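Local atomic coordinates of hydrazine synthase subunit alpha (Candidatus Kuenenia stuttgartiensis, PDB entry 5C2V), a protein that forms, as part of the hydrazine synthase complex, hydrazine by condensing hydroxylamine made in the gamma subunit with ammonia, using heme c. Residues M176-N181 and L543-L548; G248-A251 and G255-M258; Y223-N228 and G467-E472. All blocks are in the same frame, centred on the assembly; numbering follows the deposited sequence.

Contact 1 of 3, residues M176-N181 and L543-L548; sequences MDEFHN and LTWAYL. With HEC (heme c), chain B.
The indole of Trp-545 and the carboxylate of Glu-178 meet through a single hydrogen bond, NE1 donating to OE2 at 2.6 Å with an N-H...O angle of 151°. OE2 sits at the ring edge, close to the indole plane, whereas NE1 approaches from above the carboxylate plane, and the two flat groups are tilted 49° against each other. The backbones stay far apart, and the extended Glu-178 chain bridges the gap. The bond joins the loop between strands 154-171 and 186-191 to residues 543-548, in the middle domain that carries the pentacoordinate heme c.

Within 176-181 the chain makes a type I beta turn from Asp-177 to His-180. The Asp-177 carboxylate braces it, OD1 accepting from Asn-181 N at 2.7 Å and, more weakly, from Phe-179 N.

Packing dominates on the heme side. Leu-543 CB lies 3.4 Å from propionate oxygen O1D. In Thr-544, OG1 points opposite the backbone N (chi1 -168°) and bonds to Gln-245, while CG2 rests 3.9 Å from heme C1A. Tyr-528 meets the Trp-545 ring edge-to-face.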
# COMPACT_ATOMS: atom_id res chain seq x y z
N MET D 176 -25.10 14.27 -4.06
CA MET D 176 -23.80 13.76 -4.46
C MET D 176 -23.12 13.02 -3.31
O MET D 176 -23.17 13.47 -2.16
CB MET D 176 -22.90 14.91 -4.93
CG MET D 176 -22.92 15.15 -6.44
SD MET D 176 -21.97 16.61 -6.90
CE MET D 176 -21.99 16.49 -8.68
N ASP D 177 -22.48 11.90 -3.61
CA ASP D 177 -21.70 11.19 -2.61
C ASP D 177 -20.31 11.82 -2.50
O ASP D 177 -20.06 12.89 -3.04
CB ASP D 177 -21.61 9.69 -2.91
CG ASP D 177 -20.83 9.37 -4.19
OD1 ASP D 177 -20.28 10.29 -4.83
OD2 ASP D 177 -20.78 8.18 -4.56
N GLU D 178 -19.42 11.14 -1.79
CA GLU D 178 -18.08 11.67 -1.55
C GLU D 178 -17.19 11.56 -2.79
O GLU D 178 -16.14 12.20 -2.86
CB GLU D 178 -17.45 10.94 -0.36
CG GLU D 178 -18.20 11.20 0.95
CD GLU D 178 -17.84 10.22 2.05
OE1 GLU D 178 -17.95 9.00 1.82
OE2 GLU D 178 -17.44 10.68 3.14
N PHE D 179 -17.61 10.76 -3.76
CA PHE D 179 -16.92 10.66 -5.04
C PHE D 179 -17.54 11.58 -6.09
O PHE D 179 -17.16 11.55 -7.26
CB PHE D 179 -16.91 9.22 -5.54
CG PHE D 179 -16.06 8.29 -4.71
CD1 PHE D 179 -14.77 8.64 -4.38
CD2 PHE D 179 -16.57 7.08 -4.27
CE1 PHE D 179 -13.98 7.79 -3.62
CE2 PHE D 179 -15.79 6.23 -3.50
CZ PHE D 179 -14.49 6.59 -3.18
N HIS D 180 -18.52 12.37 -5.66
CA HIS D 180 -19.27 13.29 -6.52
C HIS D 180 -20.09 12.55 -7.57
O HIS D 180 -20.41 13.10 -8.62
CB HIS D 180 -18.34 14.30 -7.19
CG HIS D 180 -17.48 15.06 -6.24
ND1 HIS D 180 -16.21 14.66 -5.90
CD2 HIS D 180 -17.71 16.21 -5.55
CE1 HIS D 180 -15.69 15.53 -5.04
NE2 HIS D 180 -16.59 16.47 -4.81
N ASN D 181 -20.44 11.30 -7.28
CA ASN D 181 -21.42 10.57 -8.09
C ASN D 181 -22.80 11.13 -7.81
O ASN D 181 -23.07 11.58 -6.69
CB ASN D 181 -21.37 9.07 -7.80
CG ASN D 181 -20.06 8.44 -8.21
OD1 ASN D 181 -19.39 7.80 -7.40
ND2 ASN D 181 -19.69 8.61 -9.48
N LEU D 543 -11.85 8.28 10.99
CA LEU D 543 -12.34 8.55 9.65
C LEU D 543 -13.34 7.49 9.26
O LEU D 543 -12.98 6.36 8.93
CB LEU D 543 -11.18 8.61 8.65
CG LEU D 543 -10.23 9.80 8.83
CD1 LEU D 543 -9.03 9.68 7.90
CD2 LEU D 543 -10.96 11.12 8.59
N THR D 544 -14.60 7.90 9.28
CA THR D 544 -15.75 7.03 9.10
C THR D 544 -16.98 7.89 9.33
O THR D 544 -16.86 9.07 9.67
CB THR D 544 -15.75 5.84 10.09
OG1 THR D 544 -16.75 4.89 9.69
CG2 THR D 544 -16.03 6.32 11.50
N TRP D 545 -18.16 7.32 9.14
CA TRP D 545 -19.38 8.05 9.44
C TRP D 545 -20.24 7.31 10.46
O TRP D 545 -20.75 6.22 10.19
CB TRP D 545 -20.15 8.33 8.16
CG TRP D 545 -19.39 9.23 7.23
CD1 TRP D 545 -18.83 8.90 6.04
CD2 TRP D 545 -19.08 10.61 7.45
NE1 TRP D 545 -18.20 9.99 5.49
CE2 TRP D 545 -18.34 11.06 6.34
CE3 TRP D 545 -19.36 11.52 8.48
CZ2 TRP D 545 -17.87 12.36 6.23
CZ3 TRP D 545 -18.90 12.82 8.36
CH2 TRP D 545 -18.16 13.23 7.25
N ALA D 546 -20.39 7.93 11.62
CA ALA D 546 -21.16 7.36 12.72
C ALA D 546 -22.49 8.09 12.83
O ALA D 546 -22.60 9.26 12.49
CB ALA D 546 -20.38 7.45 14.02
N TYR D 547 -23.51 7.38 13.29
CA TYR D 547 -24.84 7.96 13.44
C TYR D 547 -25.57 7.38 14.64
O TYR D 547 -25.48 6.18 14.91
CB TYR D 547 -25.65 7.75 12.16
CG TYR D 547 -25.60 6.33 11.64
CD1 TYR D 547 -24.60 5.93 10.77
CD2 TYR D 547 -26.56 5.40 12.02
CE1 TYR D 547 -24.55 4.63 10.29
CE2 TYR D 547 -26.52 4.11 11.55
CZ TYR D 547 -25.51 3.73 10.68
OH TYR D 547 -25.47 2.44 10.21
N LEU D 548 -26.30 8.23 15.35
CA LEU D 548 -27.09 7.80 16.49
C LEU D 548 -28.57 7.92 16.18
O LEU D 548 -29.02 8.92 15.62
CB LEU D 548 -26.74 8.62 17.73
CG LEU D 548 -25.33 8.51 18.30
CD1 LEU D 548 -25.11 9.55 19.38
CD2 LEU D 548 -25.07 7.11 18.83
FE HEC B . -13.86 4.47 15.85
CHA HEC B . -13.10 3.44 12.65
CHB HEC B . -17.00 3.14 15.51
CHC HEC B . -14.78 5.84 18.89
CHD HEC B . -10.81 6.00 16.12
NA HEC B . -14.86 3.48 14.36
C1A HEC B . -14.36 3.16 13.12
C2A HEC B . -15.40 2.48 12.38
C3A HEC B . -16.48 2.39 13.16
C4A HEC B . -16.16 3.02 14.43
CMA HEC B . -17.83 1.74 12.79
CAA HEC B . -15.27 1.95 10.93
CBA HEC B . -14.97 0.45 10.95
CGA HEC B . -13.59 0.19 11.51
O1A HEC B . -13.47 -0.69 12.40
O2A HEC B . -12.62 0.85 11.06
NB HEC B . -15.63 4.61 16.94
C1B HEC B . -16.69 3.75 16.71
C2B HEC B . -17.41 3.59 17.96
C3B HEC B . -16.81 4.33 18.89
C4B HEC B . -15.67 4.99 18.27
CMB HEC B . -18.67 2.71 18.18
CAB HEC B . -17.25 4.44 20.37
CBB HEC B . -17.74 5.88 20.66
NC HEC B . -12.94 5.66 17.28
C1C HEC B . -13.54 6.19 18.40
C2C HEC B . -12.59 7.08 19.03
C3C HEC B . -11.55 7.21 18.21
C4C HEC B . -11.71 6.26 17.13
CMC HEC B . -12.90 8.00 20.24
CAC HEC B . -10.32 8.11 18.46
CBC HEC B . -10.27 9.22 17.38
ND HEC B . -12.21 4.70 14.58
C1D HEC B . -11.04 5.36 14.93
C2D HEC B . -10.10 5.26 13.84
C3D HEC B . -10.82 4.45 12.76
C4D HEC B . -12.12 4.15 13.30
CMD HEC B . -8.67 5.85 13.80
CAD HEC B . -10.28 4.05 11.37
CBD HEC B . -10.09 5.31 10.53
CGD HEC B . -9.53 4.94 9.19
O1D HEC B . -9.13 5.87 8.44
O2D HEC B . -9.49 3.73 8.86

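Contact 2 of 3, residues G248-A251 and G255-M258; sequences GSRA and GRVM. With HEC (heme c), chain B.
The guanidinium groups of Arg-250 and Arg-256, both positively charged, lie close together, Arg-250 NH2 3.6 Å from Arg-256 NE, and Arg-250 reaches a heme propionate. The two side chains cross at about a right angle, and their guanidinium planes stand 82° apart. The setting is a beta hairpin: strands 239-245 and 256-262 run antiparallel as neighbours in a four-stranded sheet, consistent with one blade of the beta-propeller, and residues 248-251 belong to the loop that joins them. Backbone hydrogen bonds pair Arg-256 with Gln-245 and Met-258 with Ser-243.

A methyl group sits where the arginines meet. Ala-251 CB lies over the centre of the Arg-256 guanidinium, 3.6 Å from Arg-256 CZ, and also over one face of the Arg-250 guanidinium. Arg-256 CB, by contrast, comes to the edge of the Arg-250 group, 3.5 Å from Arg-250 NH2.

Arg-250 belongs to the heme c pocket. Its chain starts extended, then bends at chi3 (107°), which turns the guanidinium edge toward the propionate, with Arg-250 NH1 at 2.6 Å from heme O2D. The carboxylate carbon CGD lies near the guanidinium plane, so the approach is edge-on. The positive charge of Arg-250 would be expected to offset the negative charge of the propionate. Weak hydrogen bonds from Arg-250 NE to Gln-245 O and from Arg-250 NH2 to Asn-275 O would further limit rotation of the group. The zinc ion held by Cys-276 and His-560 is close by, about 5 Å from the Arg-250 side chain.

Gly-255, with a positive phi of 63°, leads into the strand, and its N donates to Arg-250 O at 3.0 Å.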
# COMPACT_ATOMS: atom_id res chain seq x y z
N GLY D 248 -13.00 11.74 3.60
CA GLY D 248 -11.77 12.46 3.35
C GLY D 248 -10.71 11.69 2.57
O GLY D 248 -10.99 11.05 1.56
N SER D 249 -9.49 11.75 3.08
CA SER D 249 -8.31 11.17 2.44
C SER D 249 -8.09 9.72 2.87
O SER D 249 -7.05 9.14 2.60
CB SER D 249 -7.07 12.01 2.74
OG SER D 249 -6.79 12.03 4.13
N ARG D 250 -9.07 9.18 3.59
CA ARG D 250 -9.01 7.84 4.16
C ARG D 250 -8.57 6.75 3.17
O ARG D 250 -8.98 6.75 2.01
CB ARG D 250 -10.37 7.45 4.73
CG ARG D 250 -10.34 6.25 5.65
CD ARG D 250 -11.74 5.74 5.93
NE ARG D 250 -12.00 4.48 5.24
CZ ARG D 250 -11.57 3.29 5.66
NH1 ARG D 250 -10.86 3.20 6.77
NH2 ARG D 250 -11.85 2.20 4.96
N ALA D 251 -7.74 5.84 3.66
CA ALA D 251 -7.29 4.67 2.91
C ALA D 251 -6.64 5.05 1.59
O ALA D 251 -7.16 4.73 0.52
CB ALA D 251 -8.45 3.72 2.68
N GLY D 255 -10.46 5.38 -0.16
CA GLY D 255 -11.45 4.73 0.69
C GLY D 255 -11.55 3.23 0.47
O GLY D 255 -10.75 2.65 -0.28
N ARG D 256 -12.53 2.59 1.11
CA ARG D 256 -12.74 1.15 0.94
C ARG D 256 -14.21 0.76 1.04
O ARG D 256 -15.00 1.45 1.68
CB ARG D 256 -11.94 0.35 1.97
CG ARG D 256 -10.48 0.11 1.60
CD ARG D 256 -9.79 -0.80 2.61
NE ARG D 256 -9.27 -0.07 3.76
CZ ARG D 256 -8.01 0.34 3.87
NH1 ARG D 256 -7.13 0.08 2.90
NH2 ARG D 256 -7.62 1.00 4.95
N VAL D 257 -14.59 -0.35 0.41
CA VAL D 257 -15.94 -0.87 0.53
C VAL D 257 -15.94 -2.10 1.43
O VAL D 257 -15.41 -3.15 1.07
CB VAL D 257 -16.55 -1.24 -0.84
CG1 VAL D 257 -17.92 -1.86 -0.67
CG2 VAL D 257 -16.62 -0.01 -1.73
N MET D 258 -16.54 -1.96 2.61
CA MET D 258 -16.48 -2.99 3.64
C MET D 258 -17.78 -3.76 3.80
O MET D 258 -18.86 -3.23 3.56
CB MET D 258 -16.09 -2.38 4.98
CG MET D 258 -17.18 -1.50 5.60
SD MET D 258 -16.93 -1.20 7.36
CE MET D 258 -18.19 0.04 7.67
FE HEC B . -13.86 4.47 15.85
CHA HEC B . -13.10 3.44 12.65
CHB HEC B . -17.00 3.14 15.51
CHC HEC B . -14.78 5.84 18.89
CHD HEC B . -10.81 6.00 16.12
NA HEC B . -14.86 3.48 14.36
C1A HEC B . -14.36 3.16 13.12
C2A HEC B . -15.40 2.48 12.38
C3A HEC B . -16.48 2.39 13.16
C4A HEC B . -16.16 3.02 14.43
CMA HEC B . -17.83 1.74 12.79
CAA HEC B . -15.27 1.95 10.93
CBA HEC B . -14.97 0.45 10.95
CGA HEC B . -13.59 0.19 11.51
O1A HEC B . -13.47 -0.69 12.40
O2A HEC B . -12.62 0.85 11.06
NB HEC B . -15.63 4.61 16.94
C1B HEC B . -16.69 3.75 16.71
C2B HEC B . -17.41 3.59 17.96
C3B HEC B . -16.81 4.33 18.89
C4B HEC B . -15.67 4.99 18.27
CMB HEC B . -18.67 2.71 18.18
CAB HEC B . -17.25 4.44 20.37
CBB HEC B . -17.74 5.88 20.66
NC HEC B . -12.94 5.66 17.28
C1C HEC B . -13.54 6.19 18.40
C2C HEC B . -12.59 7.08 19.03
C3C HEC B . -11.55 7.21 18.21
C4C HEC B . -11.71 6.26 17.13
CMC HEC B . -12.90 8.00 20.24
CAC HEC B . -10.32 8.11 18.46
CBC HEC B . -10.27 9.22 17.38
ND HEC B . -12.21 4.70 14.58
C1D HEC B . -11.04 5.36 14.93
C2D HEC B . -10.10 5.26 13.84
C3D HEC B . -10.82 4.45 12.76
C4D HEC B . -12.12 4.15 13.30
CMD HEC B . -8.67 5.85 13.80
CAD HEC B . -10.28 4.05 11.37
CBD HEC B . -10.09 5.31 10.53
CGD HEC B . -9.53 4.94 9.19
O1D HEC B . -9.13 5.87 8.44
O2D HEC B . -9.49 3.73 8.86

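Contact 3 of 3, residues Y223-N228 and G467-E472; sequences YNLSSN and GYQCVE
Leu-225 reaches across to Gly-467 and Gln-469 with its two terminal methyls. Its CB points toward residues 467-472, and CG, set opposite the carbonyl carbon (chi1 -83°), spreads the branches between two partners. CD1 lies against bare main chain, 3.8 Å from Gly-467 CA and equally close to its carbonyl carbon, a place where Gly-467 has no side chain to intervene; Tyr-468 N is a little farther on. CD2 meets the side chain of Gln-469 instead, 3.4 Å from OE1 and 4.0 Å from Gln-469 CB. A bend at chi2 (68°) brings the Gln-469 amide alongside this methyl; the two side chains pass each other in opposite directions. The Leu-225 side chain also touches Trp-545, while Tyr-468 turns away and its hydroxyl bonds to Gln-641.

No hydrogen bond crosses between the two segments. Asn-224 ND2 donates to Asn-228 OD1 at 3.3 Å and also to Val-244 O, tying the loop to strand 239-245. Beside the leucine, Ser-226 N points at Asn-224 OD1 at 2.9 Å in a nearly straight bond, entering from above the amide plane, the signature of an Asx turn.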
# COMPACT_ATOMS: atom_id res chain seq x y z
N TYR D 223 -27.20 6.64 8.12
CA TYR D 223 -26.93 8.02 7.69
C TYR D 223 -25.62 8.28 6.92
O TYR D 223 -25.26 9.44 6.70
CB TYR D 223 -27.05 8.92 8.92
CG TYR D 223 -28.50 8.92 9.35
CD1 TYR D 223 -28.96 8.04 10.32
CD2 TYR D 223 -29.42 9.75 8.73
CE1 TYR D 223 -30.29 8.02 10.69
CE2 TYR D 223 -30.75 9.74 9.09
CZ TYR D 223 -31.18 8.87 10.07
OH TYR D 223 -32.51 8.86 10.43
N ASN D 224 -24.91 7.22 6.54
CA ASN D 224 -23.64 7.34 5.81
C ASN D 224 -23.70 8.29 4.61
O ASN D 224 -24.65 8.26 3.83
CB ASN D 224 -23.19 5.95 5.33
CG ASN D 224 -21.75 5.94 4.80
OD1 ASN D 224 -21.11 6.98 4.66
ND2 ASN D 224 -21.25 4.75 4.49
N LEU D 225 -22.67 9.12 4.48
CA LEU D 225 -22.59 10.11 3.40
C LEU D 225 -22.26 9.46 2.05
O LEU D 225 -22.42 10.08 1.00
CB LEU D 225 -21.56 11.19 3.72
CG LEU D 225 -22.06 12.32 4.62
CD1 LEU D 225 -20.97 13.35 4.87
CD2 LEU D 225 -23.28 12.98 4.01
N SER D 226 -21.79 8.22 2.09
CA SER D 226 -21.63 7.43 0.88
C SER D 226 -22.62 6.28 0.90
O SER D 226 -23.38 6.12 1.85
CB SER D 226 -20.19 6.92 0.74
OG SER D 226 -19.32 7.95 0.34
N SER D 227 -22.62 5.48 -0.16
CA SER D 227 -23.68 4.50 -0.37
C SER D 227 -23.60 3.27 0.53
O SER D 227 -22.57 2.60 0.60
CB SER D 227 -23.68 4.05 -1.84
OG SER D 227 -24.00 5.13 -2.70
N ASN D 228 -24.70 3.00 1.22
CA ASN D 228 -24.91 1.71 1.88
C ASN D 228 -25.89 0.89 1.06
O ASN D 228 -26.94 1.39 0.67
CB ASN D 228 -25.44 1.91 3.31
CG ASN D 228 -24.37 2.38 4.27
OD1 ASN D 228 -23.18 2.14 4.06
ND2 ASN D 228 -24.79 3.06 5.33
N GLY D 467 -20.56 15.84 9.04
CA GLY D 467 -20.41 15.89 7.60
C GLY D 467 -21.62 16.48 6.90
O GLY D 467 -22.75 16.06 7.12
N TYR D 468 -21.37 17.47 6.04
CA TYR D 468 -22.43 18.07 5.24
C TYR D 468 -22.47 17.41 3.87
O TYR D 468 -21.45 17.30 3.19
CB TYR D 468 -22.22 19.57 5.08
CG TYR D 468 -22.19 20.34 6.38
CD1 TYR D 468 -22.85 19.87 7.51
CD2 TYR D 468 -21.50 21.55 6.48
CE1 TYR D 468 -22.81 20.57 8.70
CE2 TYR D 468 -21.47 22.26 7.66
CZ TYR D 468 -22.12 21.77 8.77
OH TYR D 468 -22.09 22.48 9.95
N GLN D 469 -23.66 16.96 3.47
CA GLN D 469 -23.84 16.37 2.15
C GLN D 469 -23.58 17.42 1.08
O GLN D 469 -23.87 18.60 1.28
CB GLN D 469 -25.25 15.79 2.00
CG GLN D 469 -25.47 14.99 0.73
CD GLN D 469 -24.67 13.70 0.70
OE1 GLN D 469 -25.14 12.66 1.17
NE2 GLN D 469 -23.47 13.76 0.13
N CYS D 470 -23.03 16.99 -0.05
CA CYS D 470 -22.71 17.93 -1.11
C CYS D 470 -23.88 18.05 -2.07
O CYS D 470 -24.18 17.12 -2.83
CB CYS D 470 -21.45 17.50 -1.86
SG CYS D 470 -20.95 18.59 -3.21
N VAL D 471 -24.54 19.20 -2.05
CA VAL D 471 -25.68 19.46 -2.91
C VAL D 471 -25.45 20.73 -3.72
O VAL D 471 -25.36 21.84 -3.18
CB VAL D 471 -27.00 19.55 -2.11
CG1 VAL D 471 -27.40 18.18 -1.59
CG2 VAL D 471 -26.87 20.53 -0.94
N GLU D 472 -25.34 20.56 -5.04
CA GLU D 472 -25.05 21.68 -5.93
C GLU D 472 -25.99 21.65 -7.13
O GLU D 472 -25.63 21.14 -8.19
CB GLU D 472 -23.59 21.64 -6.38
CG GLU D 472 -22.58 21.63 -5.25
CD GLU D 472 -22.43 22.98 -4.57
OE1 GLU D 472 -22.91 23.99 -5.13
OE2 GLU D 472 -21.83 23.04 -3.48

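Along the chain the order is 176-181, 223-228, 248-251, 255-258, 467-472 and 543-548, so contact 1 encloses contact 3, which encloses the local contact 2. Contacts 1 and 3 lie closest, their centres about 5 Å apart; contact 2 is centred about 10 Å from contact 1 and 14 Å from contact 3. Strands 228-233 and 256-262 belong to one antiparallel sheet, whereas 467-472 and 543-548 follow strands of another, in the middle domain. Contacts 1 and 3 thus dock earlier loops onto that domain, and Leu-543 O packs 3.3 Å from Arg-250 CD where contacts 1 and 2 both reach the same heme c.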